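PDB 3K89: malonyl CoA-ACP transacylase, which probably transfers the malonyl group from malonyl-CoA to holo acyl carrier protein, supplying malonyl-ACP for fatty acid synthesis. Local coordinates for residues G19-L24 with P29-T34; E56-T61 with Q65-A70; L146-E151 with D179-L184. All coordinates share one frame; numbering follows the deposited sequence.

In the fold
Contacts 1 and 2 are neighbours, their centres 15 Å apart, and they meet directly: Met20 CE lies 3.9 Å from Ala67 O, and Thr34 CG2 lies 3.9 Å from Ala70 O. Through these touches the segments of contact 1 pack on helix 61-81. Contact 2 is the one beside the probable active site, with the Gln65 side chain about 6 Å from that of Ser94, about 8 Å from that of His203 and about 9 Å from a bound glycerol. Contact 3 is remote, its centre 30 Å from that of contact 2 and 42 Å from that of contact 1, and it joins the two helices of the small ferredoxin-like subdomain.

Contact 1 of 3, residues G19-L24 with P29-T34; sequences GMLAEL and PQIRET
Ile31 reaches across from helix 30-42 and sets its CD1 methyl against the base of Leu24, 3.5 Å from Leu24 CB and equally close to the carbonyl carbon of that residue. Such a separation is tighter than ordinary van der Waals contact between carbons, so the methyl end is pressed against the backbone of helix 22-27 as well as its side chain. The torsions explain the reach: CG1 is turned opposite the carbonyl carbon (chi1 -63°) and the chain then runs straight out to CD1 (chi2 -180°). The other branch of Ile31 serves a second partner. Its CG2 comes within 4.4 Å of Leu21 CD1, a looser approach, so one isoleucine bridges two leucines.

The backbone of Leu21 is consistent with its position. It is the third residue of a type II turn running from Gly19 to Ala22, has a positive phi of 66°, and occupies the N-cap position of helix 22-27. Ala22 N closes the turn on Gly19 O at 3.0 Å, and the CB of Leu21 is directed at the 29-34 segment. The interface is small, burying 135 Å² over both sides, yet all three touching residues are buried. Trp47 of helix 46-52 also packs on Ile31, Ala71 of helix 61-81 on Leu21, and Pro302 on Leu24. The geometry is that of two successive helices, 22-27 and 30-42, folded against each other through a tight connection within the acyltransferase domain, with helices 46-52 and 61-81 flanking them.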
loop_
_atom_site.group_PDB
_atom_site.type_symbol
_atom_site.label_atom_id
_atom_site.label_comp_id
_atom_site.label_asym_id
_atom_site.label_seq_id
_atom_site.Cartn_x
_atom_site.Cartn_y
_atom_site.Cartn_z
ATOM N N GLY A 19 14.630 -5.147 -9.953
ATOM C CA GLY A 19 15.367 -6.191 -9.256
ATOM C C GLY A 19 14.860 -6.480 -7.853
ATOM O O GLY A 19 15.520 -7.195 -7.086
ATOM N N MET A 20 13.685 -5.955 -7.506
ATOM C CA MET A 20 13.131 -6.268 -6.193
ATOM C C MET A 20 12.975 -7.773 -6.003
ATOM O O MET A 20 12.550 -8.486 -6.916
ATOM C CB MET A 20 11.798 -5.533 -5.926
ATOM C CG MET A 20 10.681 -5.857 -6.927
ATOM S SD MET A 20 9.246 -4.844 -6.594
ATOM C CE MET A 20 8.083 -5.346 -7.871
ATOM N N LEU A 21 13.346 -8.248 -4.813
ATOM C CA LEU A 21 13.290 -9.679 -4.462
ATOM C C LEU A 21 14.254 -10.585 -5.243
ATOM O O LEU A 21 14.192 -11.813 -5.120
ATOM C CB LEU A 21 11.854 -10.221 -4.554
ATOM C CG LEU A 21 10.756 -9.539 -3.715
ATOM C CD1 LEU A 21 9.525 -10.434 -3.718
ATOM C CD2 LEU A 21 11.159 -9.210 -2.294
ATOM N N ALA A 22 15.175 -9.988 -6.003
ATOM C CA ALA A 22 16.079 -10.800 -6.826
ATOM C C ALA A 22 16.867 -11.779 -5.951
ATOM O O ALA A 22 17.001 -12.964 -6.301
ATOM C CB ALA A 22 17.027 -9.919 -7.630
ATOM N N GLU A 23 17.373 -11.289 -4.814
ATOM C CA GLU A 23 18.288 -12.076 -4.013
ATOM C C GLU A 23 17.568 -13.166 -3.256
ATOM O O GLU A 23 18.077 -14.292 -3.138
ATOM C CB GLU A 23 19.104 -11.176 -3.087
ATOM C CG GLU A 23 20.068 -10.297 -3.889
ATOM C CD GLU A 23 20.576 -9.102 -3.110
ATOM O OE1 GLU A 23 19.771 -8.432 -2.411
ATOM O OE2 GLU A 23 21.793 -8.829 -3.230
ATOM N N LEU A 24 16.369 -12.858 -2.761
ATOM C CA LEU A 24 15.544 -13.904 -2.163
ATOM C C LEU A 24 15.145 -14.970 -3.174
ATOM O O LEU A 24 15.096 -16.151 -2.835
ATOM C CB LEU A 24 14.298 -13.313 -1.500
ATOM C CG LEU A 24 14.542 -12.731 -0.110
ATOM C CD1 LEU A 24 13.304 -11.931 0.315
ATOM C CD2 LEU A 24 14.920 -13.808 0.919
ATOM N N PRO A 29 12.898 -21.018 -4.876
ATOM C CA PRO A 29 12.154 -21.185 -6.128
ATOM C C PRO A 29 10.685 -20.772 -6.020
ATOM O O PRO A 29 10.095 -20.374 -7.024
ATOM C CB PRO A 29 12.294 -22.693 -6.420
ATOM C CG PRO A 29 13.544 -23.108 -5.682
ATOM C CD PRO A 29 13.551 -22.270 -4.432
ATOM N N GLN A 30 10.097 -20.864 -4.823
ATOM C CA GLN A 30 8.692 -20.455 -4.638
ATOM C C GLN A 30 8.448 -19.015 -5.136
ATOM O O GLN A 30 7.381 -18.724 -5.643
ATOM C CB GLN A 30 8.217 -20.654 -3.174
ATOM C CG GLN A 30 6.843 -19.994 -2.816
ATOM C CD GLN A 30 6.993 -18.551 -2.290
ATOM O OE1 GLN A 30 7.648 -18.311 -1.277
ATOM N NE2 GLN A 30 6.389 -17.603 -2.975
ATOM N N ILE A 31 9.431 -18.123 -5.018
ATOM C CA ILE A 31 9.207 -16.719 -5.379
ATOM C C ILE A 31 8.776 -16.516 -6.840
ATOM O O ILE A 31 7.725 -15.936 -7.113
ATOM C CB ILE A 31 10.392 -15.808 -4.984
ATOM C CG1 ILE A 31 10.536 -15.841 -3.452
ATOM C CG2 ILE A 31 10.139 -14.371 -5.491
ATOM C CD1 ILE A 31 11.631 -15.004 -2.920
ATOM N N ARG A 32 9.558 -17.017 -7.781
ATOM C CA ARG A 32 9.184 -16.880 -9.189
ATOM C C ARG A 32 7.912 -17.664 -9.540
ATOM O O ARG A 32 7.172 -17.284 -10.455
ATOM C CB ARG A 32 10.342 -17.298 -10.093
ATOM C CG ARG A 32 11.409 -16.221 -10.186
ATOM C CD ARG A 32 12.649 -16.715 -10.877
ATOM N NE ARG A 32 12.458 -16.782 -12.322
ATOM C CZ ARG A 32 13.430 -17.051 -13.189
ATOM N NH1 ARG A 32 14.659 -17.287 -12.756
ATOM N NH2 ARG A 32 13.170 -17.083 -14.486
ATOM N N GLU A 33 7.651 -18.749 -8.811
ATOM C CA GLU A 33 6.418 -19.509 -9.005
ATOM C C GLU A 33 5.197 -18.650 -8.630
ATOM O O GLU A 33 4.184 -18.655 -9.341
ATOM C CB GLU A 33 6.441 -20.809 -8.201
ATOM C CG GLU A 33 7.440 -21.810 -8.737
ATOM C CD GLU A 33 7.651 -22.992 -7.799
ATOM O OE1 GLU A 33 7.038 -23.033 -6.704
ATOM O OE2 GLU A 33 8.458 -23.880 -8.162
ATOM N N THR A 34 5.315 -17.916 -7.520
ATOM C CA THR A 34 4.258 -17.003 -7.082
ATOM C C THR A 34 4.041 -15.883 -8.096
ATOM O O THR A 34 2.893 -15.546 -8.405
ATOM C CB THR A 34 4.591 -16.454 -5.685
ATOM O OG1 THR A 34 4.581 -17.572 -4.797
ATOM C CG2 THR A 34 3.554 -15.448 -5.215
#

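Contact 2 of 3, residues E56-T61 with Q65-A70; sequences EMLNRT and QPALLA
Thr61 and Gln65 are joined by two hydrogen bonds, one from the backbone and one from the side chain. Gln65 N donates to Thr61 O at 3.0 Å, the i to i+4 bond of the first turn of helix 61-81. The second runs from Gln65 NE2 to Thr61 OG1, also at 3.0 Å; this bond is nearly straight, at 174°, and OG1 lies only 3° out of the amide plane. The two side chains run side by side in the same direction. Placing OG1 opposite the Thr61 backbone N (chi1 -157°) turns the hydroxyl toward the amide.

Further polar partners fix both groups: Thr61 OG1 is also hydrogen-bonded to Gln13 OE1, and Gln65 OE1 to Arg119 NH1. The glutamine amide is thus held at both ends, which should fix its rotation; the side chain lies about 6 Å from that of Ser94, a predicted active-site residue.

Apolar contact is slighter, with Leu58 CD1 meeting Ala67 CB at 4.1 Å. Having no N-H, Pro66 leaves the preceding turn without a bond and the helix kinks there.

Around this junction, helix 109-126 packs on Gln65 through Val116 and Met123, helix 95-103 meets Gln65 and Leu68 through Leu95, and Ala42 of helix 30-42 touches Pro66. The start of helix 61-81 is therefore enclosed by helices near Ser94, just beyond the end of strand 86-92.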
loop_
_atom_site.group_PDB
_atom_site.type_symbol
_atom_site.label_atom_id
_atom_site.label_comp_id
_atom_site.label_asym_id
_atom_site.label_seq_id
_atom_site.Cartn_x
_atom_site.Cartn_y
_atom_site.Cartn_z
ATOM N N GLU A 56 10.018 2.336 -16.767
ATOM C CA GLU A 56 8.876 3.217 -17.028
ATOM C C GLU A 56 7.517 2.505 -16.897
ATOM O O GLU A 56 6.578 3.079 -16.343
ATOM C CB GLU A 56 9.001 3.923 -18.387
ATOM C CG GLU A 56 8.270 5.260 -18.456
ATOM C CD GLU A 56 8.624 6.058 -19.706
ATOM O OE1 GLU A 56 8.380 5.551 -20.825
ATOM O OE2 GLU A 56 9.142 7.196 -19.568
ATOM N N MET A 57 7.415 1.267 -17.392
ATOM C CA MET A 57 6.192 0.491 -17.246
ATOM C C MET A 57 6.028 -0.014 -15.818
ATOM O O MET A 57 4.923 0.046 -15.275
ATOM C CB MET A 57 6.150 -0.706 -18.193
ATOM C CG MET A 57 5.782 -0.360 -19.613
ATOM S SD MET A 57 5.775 -1.881 -20.600
ATOM C CE MET A 57 4.177 -2.570 -20.233
ATOM N N LEU A 58 7.111 -0.509 -15.227
ATOM C CA LEU A 58 7.099 -0.980 -13.831
ATOM C C LEU A 58 6.568 0.099 -12.882
ATOM O O LEU A 58 5.892 -0.215 -11.891
ATOM C CB LEU A 58 8.493 -1.423 -13.375
ATOM C CG LEU A 58 8.650 -1.866 -11.907
ATOM C CD1 LEU A 58 7.772 -3.099 -11.577
ATOM C CD2 LEU A 58 10.104 -2.121 -11.536
ATOM N N ASN A 59 6.883 1.362 -13.182
ATOM C CA ASN A 59 6.422 2.494 -12.361
ATOM C C ASN A 59 5.012 3.022 -12.674
ATOM O O ASN A 59 4.470 3.856 -11.925
ATOM C CB ASN A 59 7.432 3.643 -12.466
ATOM C CG ASN A 59 8.731 3.345 -11.744
ATOM O OD1 ASN A 59 8.788 2.476 -10.877
ATOM N ND2 ASN A 59 9.792 4.074 -12.100
ATOM N N ARG A 60 4.421 2.552 -13.767
ATOM C CA ARG A 60 3.047 2.911 -14.126
ATOM C C ARG A 60 2.117 2.056 -13.271
ATOM O O ARG A 60 2.226 0.833 -13.288
ATOM C CB ARG A 60 2.792 2.609 -15.602
ATOM C CG ARG A 60 1.628 3.352 -16.219
ATOM C CD ARG A 60 2.085 4.265 -17.376
ATOM N NE ARG A 60 2.411 3.452 -18.548
ATOM C CZ ARG A 60 3.580 3.440 -19.194
ATOM N NH1 ARG A 60 4.577 4.246 -18.845
ATOM N NH2 ARG A 60 3.736 2.629 -20.226
ATOM N N THR A 61 1.213 2.707 -12.551
ATOM C CA THR A 61 0.452 2.051 -11.481
ATOM C C THR A 61 -0.344 0.786 -11.871
ATOM O O THR A 61 -0.462 -0.134 -11.056
ATOM C CB THR A 61 -0.401 3.081 -10.696
ATOM O OG1 THR A 61 -0.692 2.570 -9.388
ATOM C CG2 THR A 61 -1.698 3.432 -11.427
ATOM N N GLN A 65 1.042 -2.132 -9.365
ATOM C CA GLN A 65 0.122 -2.725 -8.385
ATOM C C GLN A 65 0.160 -4.264 -8.401
ATOM O O GLN A 65 0.437 -4.854 -7.374
ATOM C CB GLN A 65 -1.300 -2.179 -8.551
ATOM C CG GLN A 65 -1.402 -0.724 -8.066
ATOM C CD GLN A 65 -2.824 -0.241 -8.047
ATOM O OE1 GLN A 65 -3.742 -0.944 -7.594
ATOM N NE2 GLN A 65 -3.027 0.987 -8.522
ATOM N N PRO A 66 -0.074 -4.912 -9.562
ATOM C CA PRO A 66 0.064 -6.388 -9.525
ATOM C C PRO A 66 1.488 -6.870 -9.233
ATOM O O PRO A 66 1.683 -7.928 -8.617
ATOM C CB PRO A 66 -0.387 -6.824 -10.933
ATOM C CG PRO A 66 -0.191 -5.575 -11.814
ATOM C CD PRO A 66 -0.505 -4.418 -10.887
ATOM N N ALA A 67 2.489 -6.113 -9.658
ATOM C CA ALA A 67 3.871 -6.466 -9.345
ATOM C C ALA A 67 4.154 -6.456 -7.832
ATOM O O ALA A 67 4.771 -7.391 -7.312
ATOM C CB ALA A 67 4.827 -5.541 -10.088
ATOM N N LEU A 68 3.680 -5.419 -7.138
ATOM C CA LEU A 68 3.845 -5.324 -5.696
ATOM C C LEU A 68 2.965 -6.300 -4.941
ATOM O O LEU A 68 3.341 -6.772 -3.866
ATOM C CB LEU A 68 3.529 -3.913 -5.216
ATOM C CG LEU A 68 4.654 -2.924 -5.509
ATOM C CD1 LEU A 68 4.168 -1.552 -5.095
ATOM C CD2 LEU A 68 5.921 -3.317 -4.753
ATOM N N LEU A 69 1.789 -6.589 -5.481
ATOM C CA LEU A 69 0.939 -7.620 -4.887
ATOM C C LEU A 69 1.609 -8.999 -4.954
ATOM O O LEU A 69 1.653 -9.727 -3.957
ATOM C CB LEU A 69 -0.446 -7.631 -5.528
ATOM C CG LEU A 69 -1.430 -8.542 -4.785
ATOM C CD1 LEU A 69 -2.810 -7.915 -4.553
ATOM C CD2 LEU A 69 -1.540 -9.861 -5.514
ATOM N N ALA A 70 2.117 -9.349 -6.133
ATOM C CA ALA A 70 2.887 -10.582 -6.304
ATOM C C ALA A 70 4.067 -10.619 -5.342
ATOM O O ALA A 70 4.286 -11.616 -4.671
ATOM C CB ALA A 70 3.350 -10.731 -7.761
#

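Contact 3 of 3, residues L146-E151 with D179-L184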
loop_
_atom_site.group_PDB
_atom_site.type_symbol
_atom_site.label_atom_id
_atom_site.label_comp_id
_atom_site.label_asym_id
_atom_site.label_seq_id
_atom_site.Cartn_x
_atom_site.Cartn_y
_atom_site.Cartn_z
ATOM N N LEU A 146 -3.810 20.798 6.421
ATOM C CA LEU A 146 -5.241 20.670 6.154
ATOM C C LEU A 146 -5.894 22.018 5.860
ATOM O O LEU A 146 -6.772 22.118 5.000
ATOM C CB LEU A 146 -5.946 19.982 7.320
ATOM C CG LEU A 146 -6.017 18.446 7.338
ATOM C CD1 LEU A 146 -4.808 17.754 6.738
ATOM C CD2 LEU A 146 -6.226 17.971 8.765
ATOM N N GLU A 147 -5.443 23.056 6.555
ATOM C CA GLU A 147 -6.015 24.377 6.318
ATOM C C GLU A 147 -5.494 24.921 4.985
ATOM O O GLU A 147 -6.256 25.525 4.234
ATOM C CB GLU A 147 -5.756 25.335 7.497
ATOM C CG GLU A 147 -6.805 26.475 7.622
ATOM C CD GLU A 147 -7.914 26.210 8.667
ATOM O OE1 GLU A 147 -7.638 25.601 9.729
ATOM O OE2 GLU A 147 -9.070 26.642 8.434
ATOM N N VAL A 148 -4.225 24.648 4.678
ATOM C CA VAL A 148 -3.610 25.042 3.393
ATOM C C VAL A 148 -4.352 24.408 2.203
ATOM O O VAL A 148 -4.639 25.080 1.215
ATOM C CB VAL A 148 -2.082 24.730 3.335
ATOM C CG1 VAL A 148 -1.570 24.713 1.902
ATOM C CG2 VAL A 148 -1.284 25.749 4.132
ATOM N N CYS A 149 -4.674 23.119 2.308
ATOM C CA CYS A 149 -5.405 22.447 1.232
ATOM C C CYS A 149 -6.744 23.123 0.957
ATOM O O CYS A 149 -7.117 23.325 -0.193
ATOM C CB CYS A 149 -5.621 20.964 1.550
ATOM S SG CYS A 149 -4.148 19.973 1.343
ATOM N N ALA A 150 -7.463 23.470 2.020
ATOM C CA ALA A 150 -8.759 24.112 1.881
ATOM C C ALA A 150 -8.604 25.477 1.203
ATOM O O ALA A 150 -9.399 25.838 0.324
ATOM C CB ALA A 150 -9.420 24.260 3.249
ATOM N N GLU A 151 -7.563 26.200 1.589
ATOM C CA GLU A 151 -7.313 27.541 1.046
ATOM C C GLU A 151 -6.869 27.538 -0.412
ATOM O O GLU A 151 -7.192 28.465 -1.161
ATOM C CB GLU A 151 -6.272 28.261 1.884
ATOM C CG GLU A 151 -6.776 28.615 3.272
ATOM C CD GLU A 151 -5.775 29.406 4.083
ATOM O OE1 GLU A 151 -4.633 29.619 3.606
ATOM O OE2 GLU A 151 -6.146 29.803 5.214
ATOM N N ASP A 179 0.002 22.359 -6.697
ATOM C CA ASP A 179 1.037 23.388 -6.829
ATOM C C ASP A 179 0.678 24.642 -6.033
ATOM O O ASP A 179 1.553 25.215 -5.373
ATOM C CB ASP A 179 1.344 23.714 -8.293
ATOM C CG ASP A 179 2.281 22.707 -8.940
ATOM O OD1 ASP A 179 2.951 21.933 -8.216
ATOM O OD2 ASP A 179 2.356 22.692 -10.185
ATOM N N ARG A 180 -0.590 25.054 -6.060
ATOM C CA ARG A 180 -1.034 26.169 -5.211
ATOM C C ARG A 180 -0.832 25.873 -3.716
ATOM O O ARG A 180 -0.353 26.731 -2.966
ATOM C CB ARG A 180 -2.474 26.581 -5.496
ATOM C CG ARG A 180 -2.695 27.270 -6.851
ATOM C CD ARG A 180 -4.094 27.845 -6.937
ATOM N NE ARG A 180 -5.174 26.867 -6.763
ATOM C CZ ARG A 180 -5.741 26.189 -7.756
ATOM N NH1 ARG A 180 -5.312 26.342 -9.009
ATOM N NH2 ARG A 180 -6.728 25.336 -7.498
ATOM N N ALA A 181 -1.163 24.656 -3.284
ATOM C CA ALA A 181 -0.939 24.272 -1.892
ATOM C C ALA A 181 0.539 24.348 -1.515
ATOM O O ALA A 181 0.887 24.819 -0.429
ATOM C CB ALA A 181 -1.512 22.877 -1.609
ATOM N N LEU A 182 1.400 23.895 -2.419
ATOM C CA LEU A 182 2.835 23.952 -2.215
ATOM C C LEU A 182 3.327 25.396 -2.072
ATOM O O LEU A 182 4.149 25.667 -1.202
ATOM C CB LEU A 182 3.579 23.222 -3.338
ATOM C CG LEU A 182 3.404 21.695 -3.396
ATOM C CD1 LEU A 182 4.150 21.102 -4.600
ATOM C CD2 LEU A 182 3.841 21.017 -2.106
ATOM N N ALA A 183 2.803 26.296 -2.909
ATOM C CA ALA A 183 3.097 27.741 -2.814
ATOM C C ALA A 183 2.699 28.316 -1.451
ATOM O O ALA A 183 3.485 29.047 -0.832
ATOM C CB ALA A 183 2.406 28.509 -3.935
ATOM N N LEU A 184 1.496 27.983 -0.982
ATOM C CA LEU A 184 1.002 28.482 0.306
ATOM C C LEU A 184 1.819 27.943 1.484
ATOM O O LEU A 184 2.092 28.674 2.453
ATOM C CB LEU A 184 -0.493 28.185 0.487
ATOM C CG LEU A 184 -1.487 28.850 -0.472
ATOM C CD1 LEU A 184 -2.916 28.483 -0.099
ATOM C CD2 LEU A 184 -1.315 30.372 -0.504
#
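Leu184, which packs across the contact on both Val148 and Glu151, is anchored in its own helix by a backbone hydrogen bond from Leu184 N to Arg180 O at 3.0 Å. Between the helices the meeting is one of carbon with carbon, or of carbon with carbonyl oxygen. Val148 is central. Its CG1 methyl lies 3.4 Å from Ala181 O, 4.0 Å from Ala181 CB and 3.9 Å from Leu184 CB, so it nests between residues one turn apart on helix 175-187. That branch stands opposite the Val148 backbone N (chi1 162°), which carries it toward the facing helix.

Farther out, Leu184 CD1 rests 3.9 Å from Glu151 CB and 4.0 Å from Val148 O; the glutamate contributes the root of its side chain here. Its carboxylate makes a long, weak ion pair with Arg188. The segment axes approach to 8.8 Å, with 127° between their N-to-C directions, a steep crossing.

Val158 and Ile171, on two strands of the mixed sheet, lie against both Cys149 and Ala181, so the pair of helices packs on one face of that sheet, as in a ferredoxin-like fold. Arg180 adds a polar tie by hydrogen bonding through NE to Ala152 O and through NH2 to Gln156 OE1. The contact itself is mostly apolar packing, with 211 Å² buried over both sides, which suggests that the segments are held together chiefly by hydrophobic burial while polar bonding is left to the periphery.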